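Local coordinates for protein NADP-dependent alcohol dehydrogenase (PDB 2OUI) that catalyses the reversible NADP-dependent oxidation of alcohols to carbonyl compounds, as a zinc-containing tetrameric dehydrogenase of the medium-chain family, at residues A[240-245]-A[263-268]. The protein carries 1 engineered substitution. Residues are numbered along the deposited sequence; the frame is centred on the assembly and turned at random.
With EDO (1,2-ethanediol), chain I.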
loop_
_atom_site.group_PDB
_atom_site.type_symbol
_atom_site.label_atom_id
_atom_site.label_comp_id
_atom_site.label_asym_id
_atom_site.label_seq_id
_atom_site.Cartn_x
_atom_site.Cartn_y
_atom_site.Cartn_z
ATOM N N VAL A 240 -11.935 -1.222 -14.868
ATOM C CA VAL A 240 -10.760 -1.450 -15.726
ATOM C C VAL A 240 -11.126 -0.957 -17.122
ATOM O O VAL A 240 -12.226 -1.219 -17.624
ATOM C CB VAL A 240 -10.381 -2.960 -15.821
ATOM C CG1 VAL A 240 -9.167 -3.131 -16.727
ATOM C CG2 VAL A 240 -10.115 -3.570 -14.431
ATOM N N ILE A 241 -10.225 -0.190 -17.734
ATOM C CA ILE A 241 -10.426 0.263 -19.101
ATOM C C ILE A 241 -9.418 -0.491 -19.948
ATOM O O ILE A 241 -8.207 -0.398 -19.723
ATOM C CB ILE A 241 -10.212 1.779 -19.282
ATOM C CG1 ILE A 241 -11.216 2.575 -18.442
ATOM C CG2 ILE A 241 -10.364 2.125 -20.748
ATOM C CD1 ILE A 241 -10.992 4.077 -18.480
ATOM N N ALA A 242 -9.932 -1.290 -20.878
ATOM C CA ALA A 242 -9.095 -2.143 -21.710
ATOM C C ALA A 242 -9.406 -1.984 -23.191
ATOM O O ALA A 242 -9.005 -2.808 -24.017
ATOM C CB ALA A 242 -9.220 -3.598 -21.274
ATOM N N GLY A 243 -10.075 -0.896 -23.532
ATOM C CA GLY A 243 -10.403 -0.619 -24.925
ATOM C C GLY A 243 -11.128 0.698 -24.987
ATOM O O GLY A 243 -11.213 1.407 -23.985
ATOM N N GLY A 244 -11.638 1.044 -26.163
ATOM C CA GLY A 244 -12.358 2.297 -26.342
ATOM C C GLY A 244 -11.424 3.402 -26.791
ATOM O O GLY A 244 -10.415 3.148 -27.445
ATOM N N ASP A 245 -11.762 4.633 -26.437
ATOM C CA ASP A 245 -10.978 5.785 -26.866
ATOM C C ASP A 245 -10.793 6.754 -25.706
ATOM O O ASP A 245 -11.046 6.379 -24.569
ATOM C CB ASP A 245 -11.633 6.446 -28.089
ATOM C CG ASP A 245 -13.041 6.915 -27.823
ATOM O OD1 ASP A 245 -13.465 7.069 -26.677
ATOM O OD2 ASP A 245 -13.780 7.159 -28.889
ATOM N N GLY A 263 -8.446 1.581 -13.519
ATOM C CA GLY A 263 -7.179 1.080 -14.035
ATOM C C GLY A 263 -7.192 0.968 -15.557
ATOM O O GLY A 263 -7.846 0.097 -16.117
ATOM N N ASN A 264 -6.489 1.871 -16.240
ATOM C CA ASN A 264 -6.463 1.824 -17.687
ATOM C C ASN A 264 -5.211 1.121 -18.209
ATOM O O ASN A 264 -4.095 1.387 -17.723
ATOM C CB ASN A 264 -6.454 3.216 -18.294
ATOM C CG ASN A 264 -6.254 3.146 -19.812
ATOM O OD1 ASN A 264 -7.138 2.641 -20.515
ATOM N ND2 ASN A 264 -5.074 3.586 -20.315
ATOM N N VAL A 265 -5.398 0.227 -19.184
ATOM C CA VAL A 265 -4.261 -0.406 -19.869
ATOM C C VAL A 265 -4.399 -0.222 -21.377
ATOM O O VAL A 265 -3.556 -0.700 -22.125
ATOM C CB VAL A 265 -4.132 -1.927 -19.553
ATOM C CG1 VAL A 265 -3.531 -2.130 -18.148
ATOM C CG2 VAL A 265 -5.495 -2.631 -19.684
ATOM N N ASN A 266 -5.467 0.446 -21.822
ATOM C CA ASN A 266 -5.614 0.749 -23.244
ATOM C C ASN A 266 -4.587 1.754 -23.742
ATOM O O ASN A 266 -4.376 2.820 -23.139
ATOM C CB ASN A 266 -7.014 1.287 -23.559
ATOM C CG ASN A 266 -7.293 1.317 -25.052
ATOM O OD1 ASN A 266 -6.863 0.435 -25.794
ATOM N ND2 ASN A 266 -8.043 2.292 -25.484
ATOM N N TYR A 267 -3.927 1.389 -24.832
ATOM C CA TYR A 267 -3.029 2.279 -25.559
ATOM C C TYR A 267 -3.895 3.206 -26.419
ATOM O O TYR A 267 -4.586 2.752 -27.353
ATOM C CB TYR A 267 -2.079 1.398 -26.371
ATOM C CG TYR A 267 -1.208 2.025 -27.464
ATOM C CD1 TYR A 267 -0.536 1.189 -28.345
ATOM C CD2 TYR A 267 -1.071 3.413 -27.634
ATOM C CE1 TYR A 267 0.257 1.686 -29.345
ATOM C CE2 TYR A 267 -0.259 3.939 -28.682
ATOM C CZ TYR A 267 0.402 3.044 -29.511
ATOM O OH TYR A 267 1.212 3.458 -30.561
ATOM N N LEU A 268 -3.918 4.490 -26.055
ATOM C CA LEU A 268 -4.765 5.486 -26.708
ATOM C C LEU A 268 -4.106 6.080 -27.948
ATOM O O LEU A 268 -3.066 6.741 -27.858
ATOM C CB LEU A 268 -5.120 6.603 -25.722
ATOM C CG LEU A 268 -5.673 6.110 -24.388
ATOM C CD1 LEU A 268 -5.598 7.211 -23.324
ATOM C CD2 LEU A 268 -7.109 5.598 -24.514
HETATM C C1 EDO I . -2.874 -2.967 -25.193
HETATM O O1 EDO I . -3.629 -1.776 -24.930
HETATM C C2 EDO I . -3.281 -3.554 -26.543
HETATM O O2 EDO I . -3.559 -2.557 -27.546
HETATM O O HOH W 1 -9.843 3.870 -23.677
#
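Ile241 is hydrogen-bonded through both of its backbone polar groups to the 263-268 segment, where parallel strands 236-241 and 260-264 of the Rossmann sheet run out. Its N donates to Gly263 O (2.9 Å), and its O accepts from Val265 N along an almost straight line (N-H...O 172°). On the sheet face shared by Ile241 and Asn264, CG2 of the isoleucine rests 3.3 Å from Asn264 OD1, while helix 248-255 packs over Ile241. Asn264 turns its amide back on its own chain: OD1 receives Asn266 N from above the carbonyl plane, making an Asx turn, and ND2 is hydrogen-bonded to Asn266 O and to Gly284 O of the second subunit. Beyond the strands, Asn266 bridges to the glycine loop. Its CB lies 3.8 Å from Gly243 N; with CG anti to the backbone N (chi1 -167°), the amide carries on along that loop, CG lying 3.7 Å from Gly243 CA and OD1 staying near the same carbon. At the tip, ND2 makes a weak, bent bond to Gly244 O (3.2 Å, 128°) and a shorter one to a water, which in turn donates to Gly243 O and to O of Asp245, whose OD1 caps His247 N. An ethanediol, probably from the crystallisation liquor, accepts from Tyr267 N and donates to Val265 O through O1. The chemistry thus passes from direct backbone pairing to an amide and a water that tie the two loops following the strands, at the strands' C-terminal ends, where Rossmann folds bind their dinucleotide, consistent with a place near the NADP site.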